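Local structure of FrpC operon protein (Neisseria meningitidis, 5EDF) at residues A[148-153]-A[164-169]; A[176-181]-A[200-205]. The protein is an iron-regulated protein of uncertain function that binds the RTX protein FrpC and may take part in adhesion. All coordinates share one frame; numbering follows the deposited sequence. Where two conformers were deposited one is given.

Interaction 1: A[148-153]-A[164-169]; sequences FHEFYY and THRNNR
Glu150 and Arg166 form a salt bridge across the antiparallel hairpin of strands 150-155 and 161-167. They are a non-hydrogen-bonded pair, and both side chains rise from the sheet face that also carries Tyr152 and Thr164. Arg166 can be followed outward, in the conformer described here. Its CB packs against the Glu150 carboxylate, 3.6 Å from OE2. CG sits between the backbone N and the carbonyl carbon (chi1 52°). CD passes 3.9 Å from Glu150 OE2, and the bend at chi3 then places NE. NE donates to Glu150 OE2 at 3.2 Å, with OE2 in the guanidinium plane. NH2 donates to Glu150 OE1 at 3.0 Å, a more bent bond. NE and NH2 thus make a side-on grip, one to each oxygen. Both oxygens are met from above the carboxylate plane, and the two planes stand 71° apart. Water 2 donates to Tyr152 OH. Thr164 CG2 lies over one guanidinium face, toward its rim, and also makes an off-centre CH-pi contact with the Tyr152 ring, 4.1 Å from the centroid.

The next pair along, Phe151 and His165, is hydrogen-bonded, with Phe151 N to His165 O at 2.8 Å and a return bond from His165 N to Phe151 O. Their side chains lie on the other face from Glu150 and Arg166. Asn167 N to His149 O is a further, nearly straight bond at 3.1 Å. Two N-H groups, one for each carboxylate oxygen, would in this conformer favour a charged Glu150.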
ATOM      1  N   PHE A 148      23.184  -7.437  -5.831  1.00 24.22           N
ATOM      2  CA  PHE A 148      21.986  -8.237  -5.632  1.00 22.56           C
ATOM      3  C   PHE A 148      21.756  -8.545  -4.131  1.00 19.94           C
ATOM      4  O   PHE A 148      22.588  -9.139  -3.468  1.00 23.09           O
ATOM      5  CB  PHE A 148      22.115  -9.525  -6.418  1.00 20.83           C
ATOM      6  CG  PHE A 148      20.888 -10.352  -6.425  1.00 21.25           C
ATOM      7  CD1 PHE A 148      19.803  -9.985  -7.188  1.00 20.42           C
ATOM      8  CD2 PHE A 148      20.808 -11.491  -5.661  1.00 18.94           C
ATOM      9  CE1 PHE A 148      18.652 -10.759  -7.199  1.00 20.46           C
ATOM     10  CE2 PHE A 148      19.692 -12.257  -5.677  1.00 18.94           C
ATOM     11  CZ  PHE A 148      18.594 -11.890  -6.421  1.00 21.19           C
ATOM     12  N   HIS A 149      20.601  -8.145  -3.612  1.00 18.31           N
ATOM     13  CA  HIS A 149      20.292  -8.273  -2.211  1.00 18.48           C
ATOM     14  C   HIS A 149      18.793  -8.042  -2.022  1.00 16.53           C
ATOM     15  O   HIS A 149      18.320  -6.951  -2.304  1.00 18.74           O
ATOM     16  CB  HIS A 149      21.064  -7.216  -1.409  1.00 21.32           C
ATOM     17  CG  HIS A 149      21.187  -7.532   0.046  1.00 19.69           C
ATOM     18  ND1 HIS A 149      21.709  -6.635   0.954  1.00 30.35           N
ATOM     19  CD2 HIS A 149      20.901  -8.653   0.746  1.00 22.95           C
ATOM     20  CE1 HIS A 149      21.729  -7.191   2.153  1.00 33.35           C
ATOM     21  NE2 HIS A 149      21.239  -8.413   2.056  1.00 28.52           N
ATOM     22  N   GLU A 150      18.091  -9.046  -1.537  1.00 15.65           N
ATOM     23  CA  GLU A 150      16.635  -8.959  -1.391  1.00 13.89           C
ATOM     24  C   GLU A 150      16.244  -9.556  -0.061  1.00 13.73           C
ATOM     25  O   GLU A 150      16.933 -10.451   0.469  1.00 16.84           O
ATOM     26  CB  GLU A 150      15.925  -9.641  -2.551  1.00 15.40           C
ATOM     27  CG  GLU A 150      16.670  -9.372  -3.863  1.00 21.59           C
ATOM     28  CD  GLU A 150      15.832  -9.443  -5.111  1.00 22.60           C
ATOM     29  OE1 GLU A 150      14.919 -10.288  -5.166  1.00 23.29           O
ATOM     30  OE2 GLU A 150      16.128  -8.655  -6.044  1.00 23.46           O
ATOM     31  N   PHE A 151      15.200  -9.016   0.524  1.00 13.85           N
ATOM     32  CA  PHE A 151      14.634  -9.455   1.787  1.00 13.18           C
ATOM     33  C   PHE A 151      13.162  -9.788   1.612  1.00 13.89           C
ATOM     34  O   PHE A 151      12.451  -9.119   0.828  1.00 13.90           O
ATOM     35  CB  PHE A 151      14.703  -8.324   2.817  1.00 14.03           C
ATOM     36  CG  PHE A 151      16.071  -7.897   3.164  1.00 17.62           C
ATOM     37  CD1 PHE A 151      16.739  -8.521   4.204  1.00 21.92           C
ATOM     38  CD2 PHE A 151      16.710  -6.907   2.464  1.00 19.48           C
ATOM     39  CE1 PHE A 151      18.026  -8.152   4.563  1.00 26.66           C
ATOM     40  CE2 PHE A 151      18.021  -6.519   2.804  1.00 24.36           C
ATOM     41  CZ  PHE A 151      18.672  -7.146   3.871  1.00 24.55           C
ATOM     42  N   TYR A 152      12.674 -10.780   2.335  1.00 12.02           N
ATOM     43  CA  TYR A 152      11.287 -11.151   2.395  1.00 11.67           C
ATOM     44  C   TYR A 152      10.854 -11.203   3.821  1.00 14.22           C
ATOM     45  O   TYR A 152      11.591 -11.741   4.653  1.00 14.43           O
ATOM     46  CB  TYR A 152      11.043 -12.533   1.761  1.00 12.86           C
ATOM     47  CG  TYR A 152      11.411 -12.647   0.307  1.00 11.78           C
ATOM     48  CD1 TYR A 152      10.468 -12.506  -0.698  1.00 12.96           C
ATOM     49  CD2 TYR A 152      12.734 -12.885  -0.077  1.00 12.99           C
ATOM     50  CE1 TYR A 152      10.829 -12.619  -2.033  1.00 14.41           C
ATOM     51  CE2 TYR A 152      13.095 -12.988  -1.414  1.00 13.84           C
ATOM     52  CZ  TYR A 152      12.143 -12.862  -2.393  1.00 13.23           C
ATOM     53  OH  TYR A 152      12.481 -13.003  -3.701  1.00 14.83           O
ATOM     54  N   TYR A 153       9.674 -10.698   4.113  1.00 12.26           N
ATOM     55  CA  TYR A 153       9.004 -10.826   5.385  1.00 13.00           C
ATOM     56  C   TYR A 153       7.628 -11.407   5.127  1.00 12.65           C
ATOM     57  O   TYR A 153       6.806 -10.774   4.463  1.00 13.24           O
ATOM     58  CB  TYR A 153       8.965  -9.504   6.124  1.00 13.12           C
ATOM     59  CG  TYR A 153      10.333  -8.846   6.216  1.00 12.76           C
ATOM     60  CD1 TYR A 153      11.271  -9.296   7.115  1.00 12.84           C
ATOM     61  CD2 TYR A 153      10.683  -7.789   5.403  1.00 15.75           C
ATOM     62  CE1 TYR A 153      12.551  -8.718   7.183  1.00 15.42           C
ATOM     63  CE2 TYR A 153      11.929  -7.210   5.468  1.00 17.73           C
ATOM     64  CZ  TYR A 153      12.859  -7.674   6.370  1.00 16.69           C
ATOM     65  OH  TYR A 153      14.101  -7.070   6.457  1.00 18.04           O
ATOM     66  N   THR A 164       8.397  -7.725   0.171  1.00 10.19           N
ATOM     67  CA  THR A 164       9.691  -7.955  -0.508  1.00 11.17           C
ATOM     68  C   THR A 164      10.401  -6.633  -0.660  1.00 11.95           C
ATOM     69  O   THR A 164       9.844  -5.667  -1.143  1.00 13.82           O
ATOM     70  CB  THR A 164       9.506  -8.597  -1.876  1.00 11.13           C
ATOM     71  OG1 THR A 164       8.646  -9.731  -1.788  1.00 13.46           O
ATOM     72  CG2 THR A 164      10.852  -9.036  -2.491  1.00 14.41           C
ATOM     73  N   HIS A 165      11.628  -6.557  -0.182  1.00 12.66           N
ATOM     74  CA  HIS A 165      12.414  -5.307  -0.173  1.00 11.84           C
ATOM     75  C   HIS A 165      13.732  -5.601  -0.849  1.00 13.26           C
ATOM     76  O   HIS A 165      14.436  -6.517  -0.429  1.00 14.96           O
ATOM     77  CB  HIS A 165      12.623  -4.891   1.289  1.00 12.97           C
ATOM     78  CG  HIS A 165      13.242  -3.542   1.484  1.00 13.83           C
ATOM     79  ND1 HIS A 165      12.655  -2.374   1.031  1.00 12.96           N
ATOM     80  CD2 HIS A 165      14.374  -3.168   2.125  1.00 16.15           C
ATOM     81  CE1 HIS A 165      13.421  -1.347   1.363  1.00 15.49           C
ATOM     82  NE2 HIS A 165      14.448  -1.796   2.070  1.00 16.35           N
ATOM     83  N   ARG A 166      14.071  -4.889  -1.916  1.00 12.91           N
ATOM     84  CA  ARG A 166      15.204  -5.257  -2.749  0.50 14.10           C
ATOM     85  C   ARG A 166      16.023  -4.062  -3.207  1.00 16.32           C
ATOM     86  O   ARG A 166      15.499  -2.965  -3.429  1.00 17.24           O
ATOM     87  CB  ARG A 166      14.721  -6.035  -3.970  0.50 16.64           C
ATOM     88  CG  ARG A 166      13.620  -5.340  -4.737  0.50 21.22           C
ATOM     89  CD  ARG A 166      13.267  -6.020  -6.046  0.50 27.09           C
ATOM     90  NE  ARG A 166      13.177  -7.483  -5.987  0.50 28.87           N
ATOM     91  CZ  ARG A 166      12.043  -8.171  -5.870  0.50 27.65           C
ATOM     92  NH1 ARG A 166      10.871  -7.551  -5.771  0.50 22.80           N
ATOM     93  NH2 ARG A 166      12.083  -9.495  -5.866  0.50 21.43           N
ATOM     94  N   ASN A 167      17.318  -4.280  -3.386  1.00 17.71           N
ATOM     95  CA  ASN A 167      18.177  -3.256  -3.950  1.00 19.11           C
ATOM     96  C   ASN A 167      18.118  -3.360  -5.471  1.00 20.18           C
ATOM     97  O   ASN A 167      18.343  -4.419  -6.035  1.00 22.61           O
ATOM     98  CB  ASN A 167      19.628  -3.410  -3.488  1.00 22.63           C
ATOM     99  CG  ASN A 167      20.467  -2.163  -3.767  1.00 26.39           C
ATOM    100  OD1 ASN A 167      20.017  -1.219  -4.417  1.00 24.21           O
ATOM    101  ND2 ASN A 167      21.717  -2.167  -3.280  1.00 29.44           N
ATOM    102  N   ASN A 168      17.803  -2.257  -6.135  1.00 21.03           N
ATOM    103  CA  ASN A 168      17.674  -2.223  -7.586  1.00 22.55           C
ATOM    104  C   ASN A 168      18.944  -1.792  -8.295  1.00 28.30           C
ATOM    105  O   ASN A 168      19.013  -1.808  -9.518  1.00 30.31           O
ATOM    106  CB  ASN A 168      16.540  -1.291  -7.984  1.00 29.28           C
ATOM    107  CG  ASN A 168      15.224  -1.813  -7.527  1.00 33.24           C
ATOM    108  OD1 ASN A 168      14.752  -2.819  -8.038  1.00 35.56           O
ATOM    109  ND2 ASN A 168      14.661  -1.189  -6.509  1.00 27.48           N
ATOM    110  N   ARG A 169      19.939  -1.405  -7.520  1.00 24.42           N
ATOM    111  CA  ARG A 169      21.246  -1.030  -8.063  1.00 28.27           C
ATOM    112  C   ARG A 169      21.919  -2.205  -8.769  1.00 28.47           C
ATOM    113  O   ARG A 169      21.953  -3.322  -8.235  1.00 29.85           O
ATOM    114  CB  ARG A 169      22.131  -0.552  -6.923  1.00 26.51           C
ATOM    115  CG  ARG A 169      23.503  -0.035  -7.357  1.00 31.31           C
ATOM    116  CD  ARG A 169      24.332   0.136  -6.134  1.00 31.14           C
ATOM    117  NE  ARG A 169      25.637   0.732  -6.423  1.00 39.48           N
ATOM    118  CZ  ARG A 169      26.537   1.036  -5.495  1.00 40.66           C
ATOM    119  NH1 ARG A 169      26.284   0.789  -4.209  1.00 39.54           N
ATOM    120  NH2 ARG A 169      27.694   1.580  -5.850  1.00 44.99           N
TER
HETATM  121  O   HOH W   1      18.672  -7.044  -5.579  1.00 22.55           O
HETATM  122  O   HOH W   2      10.732 -11.607  -5.548  1.00 18.76           O

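Interaction 2: A[176-181]-A[200-205]; sequences DSYSTS and KQQLTQ
Tyr178 N donates to Lys200 O at 2.8 Å in an almost straight N-H...O bond. It is the one backbone hydrogen bond between the two segments. Residues 178-181 are strand, whereas 200-205 is a loop until its last residue, and the touching parts run 62° apart. The backbones come nearest at Ser177 and Lys200, where Ser177 CA also makes a CA-H...O contact with Lys200 O.

From there the loop passes over the Tyr178 ring. Gln202 CB sits above one face, 3.9 Å from the ring centroid, in a CH-pi contact. Gln202 CG is anti to its backbone N (chi1 -170°), and the extended chain runs beside the ring, pointing the same way. CG lies 4.0 Å from Tyr178 CE2, and the amide is tilted 24° from the ring plane. Lys200 O lies at the ring edge, in plane. Farther along, Leu203 CD1 approaches Thr180 OG1 at 4.3 Å as packing alone; OG1 is hydrogen-bonded to His165.

Thr204 is the N-cap of helix 205-224. The contact thus lays the lead-in to this helix across the start of strand 178-186. Leu208 of the helix packs on both Thr180 and Leu203, and strand 161-167 borders strand 178-186 in the sheet.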
ATOM      1  N   ASP A 176      22.749   3.019  -4.203  1.00 65.68           N
ATOM      2  CA  ASP A 176      21.788   2.033  -3.691  1.00 56.34           C
ATOM      3  C   ASP A 176      20.403   2.627  -3.837  1.00 56.12           C
ATOM      4  O   ASP A 176      20.190   3.798  -3.533  1.00 69.33           O
ATOM      5  CB  ASP A 176      22.020   1.686  -2.212  1.00 67.02           C
ATOM      6  CG  ASP A 176      23.066   0.595  -2.005  1.00 69.61           C
ATOM      7  OD1 ASP A 176      23.739   0.192  -2.975  1.00 63.96           O
ATOM      8  OD2 ASP A 176      23.206   0.143  -0.847  1.00 89.75           O
ATOM      9  N   SER A 177      19.464   1.809  -4.302  1.00 47.00           N
ATOM     10  CA  SER A 177      18.092   2.249  -4.496  1.00 50.43           C
ATOM     11  C   SER A 177      17.166   1.087  -4.151  1.00 47.33           C
ATOM     12  O   SER A 177      16.957   0.194  -4.971  1.00 43.18           O
ATOM     13  CB  SER A 177      17.886   2.692  -5.945  1.00 51.96           C
ATOM     14  OG  SER A 177      16.629   3.315  -6.122  1.00 61.96           O
ATOM     15  N   TYR A 178      16.637   1.095  -2.925  1.00 22.26           N
ATOM     16  CA  TYR A 178      15.749   0.018  -2.490  1.00 21.07           C
ATOM     17  C   TYR A 178      14.317   0.337  -2.859  1.00 17.17           C
ATOM     18  O   TYR A 178      13.914   1.497  -2.873  1.00 19.49           O
ATOM     19  CB  TYR A 178      15.872  -0.245  -0.977  1.00 22.01           C
ATOM     20  CG  TYR A 178      17.097  -1.064  -0.656  1.00 22.91           C
ATOM     21  CD1 TYR A 178      18.351  -0.488  -0.655  1.00 27.64           C
ATOM     22  CD2 TYR A 178      16.995  -2.431  -0.419  1.00 25.18           C
ATOM     23  CE1 TYR A 178      19.486  -1.262  -0.379  1.00 24.30           C
ATOM     24  CE2 TYR A 178      18.109  -3.201  -0.148  1.00 28.45           C
ATOM     25  CZ  TYR A 178      19.334  -2.605  -0.127  1.00 26.89           C
ATOM     26  OH  TYR A 178      20.483  -3.360   0.125  1.00 35.35           O
ATOM     27  N   SER A 179      13.567  -0.705  -3.172  1.00 17.24           N
ATOM     28  CA  SER A 179      12.120  -0.598  -3.343  1.00 16.16           C
ATOM     29  C   SER A 179      11.418  -1.772  -2.676  1.00 14.27           C
ATOM     30  O   SER A 179      12.046  -2.783  -2.329  1.00 14.52           O
ATOM     31  CB  SER A 179      11.776  -0.541  -4.811  1.00 19.00           C
ATOM     32  OG  SER A 179      12.142  -1.706  -5.464  1.00 21.81           O
ATOM     33  N   THR A 180      10.103  -1.658  -2.532  1.00 13.00           N
ATOM     34  CA  THR A 180       9.303  -2.562  -1.733  1.00 11.03           C
ATOM     35  C   THR A 180       8.021  -2.922  -2.455  1.00 10.40           C
ATOM     36  O   THR A 180       7.364  -2.073  -3.071  1.00 11.34           O
ATOM     37  CB  THR A 180       8.929  -1.911  -0.413  1.00 11.70           C
ATOM     38  OG1 THR A 180      10.111  -1.476   0.264  1.00 14.37           O
ATOM     39  CG2 THR A 180       8.173  -2.867   0.489  1.00 13.10           C
ATOM     40  N   SER A 181       7.643  -4.191  -2.374  1.00 11.28           N
ATOM     41  CA  SER A 181       6.316  -4.637  -2.813  1.00 11.43           C
ATOM     42  C   SER A 181       5.635  -5.328  -1.636  1.00 11.01           C
ATOM     43  O   SER A 181       6.300  -6.002  -0.825  1.00 11.63           O
ATOM     44  CB  SER A 181       6.409  -5.600  -3.981  1.00 13.58           C
ATOM     45  OG  SER A 181       6.951  -6.845  -3.605  1.00 15.66           O
ATOM     46  N   LYS A 200      14.760   5.728  -1.317  1.00 20.64           N
ATOM     47  CA  LYS A 200      15.808   4.914  -1.943  1.00 22.54           C
ATOM     48  C   LYS A 200      16.626   4.154  -0.889  1.00 20.53           C
ATOM     49  O   LYS A 200      17.271   3.135  -1.189  1.00 23.16           O
ATOM     50  CB  LYS A 200      16.733   5.810  -2.795  1.00 26.86           C
ATOM     51  CG  LYS A 200      16.051   6.595  -3.924  1.00 32.98           C
ATOM     52  CD  LYS A 200      17.042   7.520  -4.655  1.00 42.13           C
ATOM     53  CE  LYS A 200      17.421   8.730  -3.802  1.00 48.04           C
ATOM     54  NZ  LYS A 200      16.243   9.582  -3.428  1.00 49.42           N
ATOM     55  N   GLN A 201      16.583   4.611   0.355  1.00 22.00           N
ATOM     56  CA  GLN A 201      17.378   3.997   1.424  1.00 22.69           C
ATOM     57  C   GLN A 201      16.813   2.630   1.842  1.00 20.61           C
ATOM     58  O   GLN A 201      15.599   2.389   1.769  1.00 19.32           O
ATOM     59  CB  GLN A 201      17.486   4.944   2.638  1.00 24.49           C
ATOM     60  CG  GLN A 201      16.225   5.037   3.535  1.00 22.12           C
ATOM     61  CD  GLN A 201      15.182   6.016   3.038  1.00 21.73           C
ATOM     62  OE1 GLN A 201      15.284   6.570   1.928  1.00 23.90           O
ATOM     63  NE2 GLN A 201      14.174   6.234   3.862  1.00 21.54           N
ATOM     64  N   GLN A 202      17.670   1.711   2.241  1.00 18.89           N
ATOM     65  CA  GLN A 202      17.216   0.458   2.832  1.00 17.80           C
ATOM     66  C   GLN A 202      16.358   0.746   4.068  1.00 18.99           C
ATOM     67  O   GLN A 202      16.684   1.589   4.888  1.00 22.74           O
ATOM     68  CB  GLN A 202      18.406  -0.432   3.179  1.00 21.11           C
ATOM     69  CG  GLN A 202      18.051  -1.846   3.586  1.00 19.23           C
ATOM     70  CD  GLN A 202      19.264  -2.699   3.949  1.00 26.46           C
ATOM     71  OE1 GLN A 202      20.384  -2.386   3.587  1.00 32.85           O
ATOM     72  NE2 GLN A 202      19.010  -3.795   4.641  1.00 35.34           N
ATOM     73  N   LEU A 203      15.250   0.026   4.188  1.00 16.61           N
ATOM     74  CA  LEU A 203      14.309   0.203   5.245  1.00 16.55           C
ATOM     75  C   LEU A 203      14.392  -1.000   6.170  1.00 17.46           C
ATOM     76  O   LEU A 203      14.695  -2.116   5.746  1.00 18.32           O
ATOM     77  CB  LEU A 203      12.886   0.338   4.652  1.00 15.39           C
ATOM     78  CG  LEU A 203      12.705   1.523   3.711  1.00 16.19           C
ATOM     79  CD1 LEU A 203      11.284   1.501   3.078  1.00 16.59           C
ATOM     80  CD2 LEU A 203      12.955   2.863   4.419  1.00 20.12           C
ATOM     81  N   THR A 204      14.103  -0.788   7.437  1.00 18.04           N
ATOM     82  CA  THR A 204      14.156  -1.859   8.400  1.00 17.17           C
ATOM     83  C   THR A 204      12.877  -2.662   8.380  1.00 15.95           C
ATOM     84  O   THR A 204      11.841  -2.214   7.865  1.00 14.79           O
ATOM     85  CB  THR A 204      14.345  -1.341   9.830  1.00 19.21           C
ATOM     86  OG1 THR A 204      13.160  -0.645  10.236  1.00 21.61           O
ATOM     87  CG2 THR A 204      15.549  -0.390   9.950  1.00 20.36           C
ATOM     88  N   GLN A 205      12.911  -3.849   8.962  1.00 17.31           N
ATOM     89  CA  GLN A 205      11.728  -4.651   9.108  1.00 15.06           C
ATOM     90  C   GLN A 205      10.651  -3.895   9.884  1.00 16.55           C
ATOM     91  O   GLN A 205       9.457  -4.019   9.584  1.00 15.02           O
ATOM     92  CB  GLN A 205      12.019  -5.988   9.773  1.00 17.51           C
ATOM     93  CG  GLN A 205      10.819  -6.901   9.788  1.00 17.51           C
ATOM     94  CD  GLN A 205      11.062  -8.251  10.450  1.00 17.24           C
ATOM     95  OE1 GLN A 205      12.102  -8.484  11.075  1.00 18.06           O
ATOM     96  NE2 GLN A 205      10.065  -9.133  10.382  1.00 17.00           N
TER

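Interactions 1 and 2 both reach the same antiparallel sheet, their centres about 7 Å apart. Strand 161-167 serves interaction 1 and pairs with strand 178-186 of interaction 2. Two probable hydrogen bonds tie them: His165 ND1 to Thr180 OG1 at 2.8 Å and Asn168 ND2 to Ser179 OG at 2.8 Å. Packing adds to this, with Tyr178 CD2 3.4 Å from Arg166 C and Gln202 NE2 3.4 Å from Phe151 CE2. Gln202 therefore reaches the hairpin as well as Tyr178. The azide pocket of Leu110, Ser111, Met114 and Ile162 takes no residue from either contact, although Ile162 lies on strand 161-167.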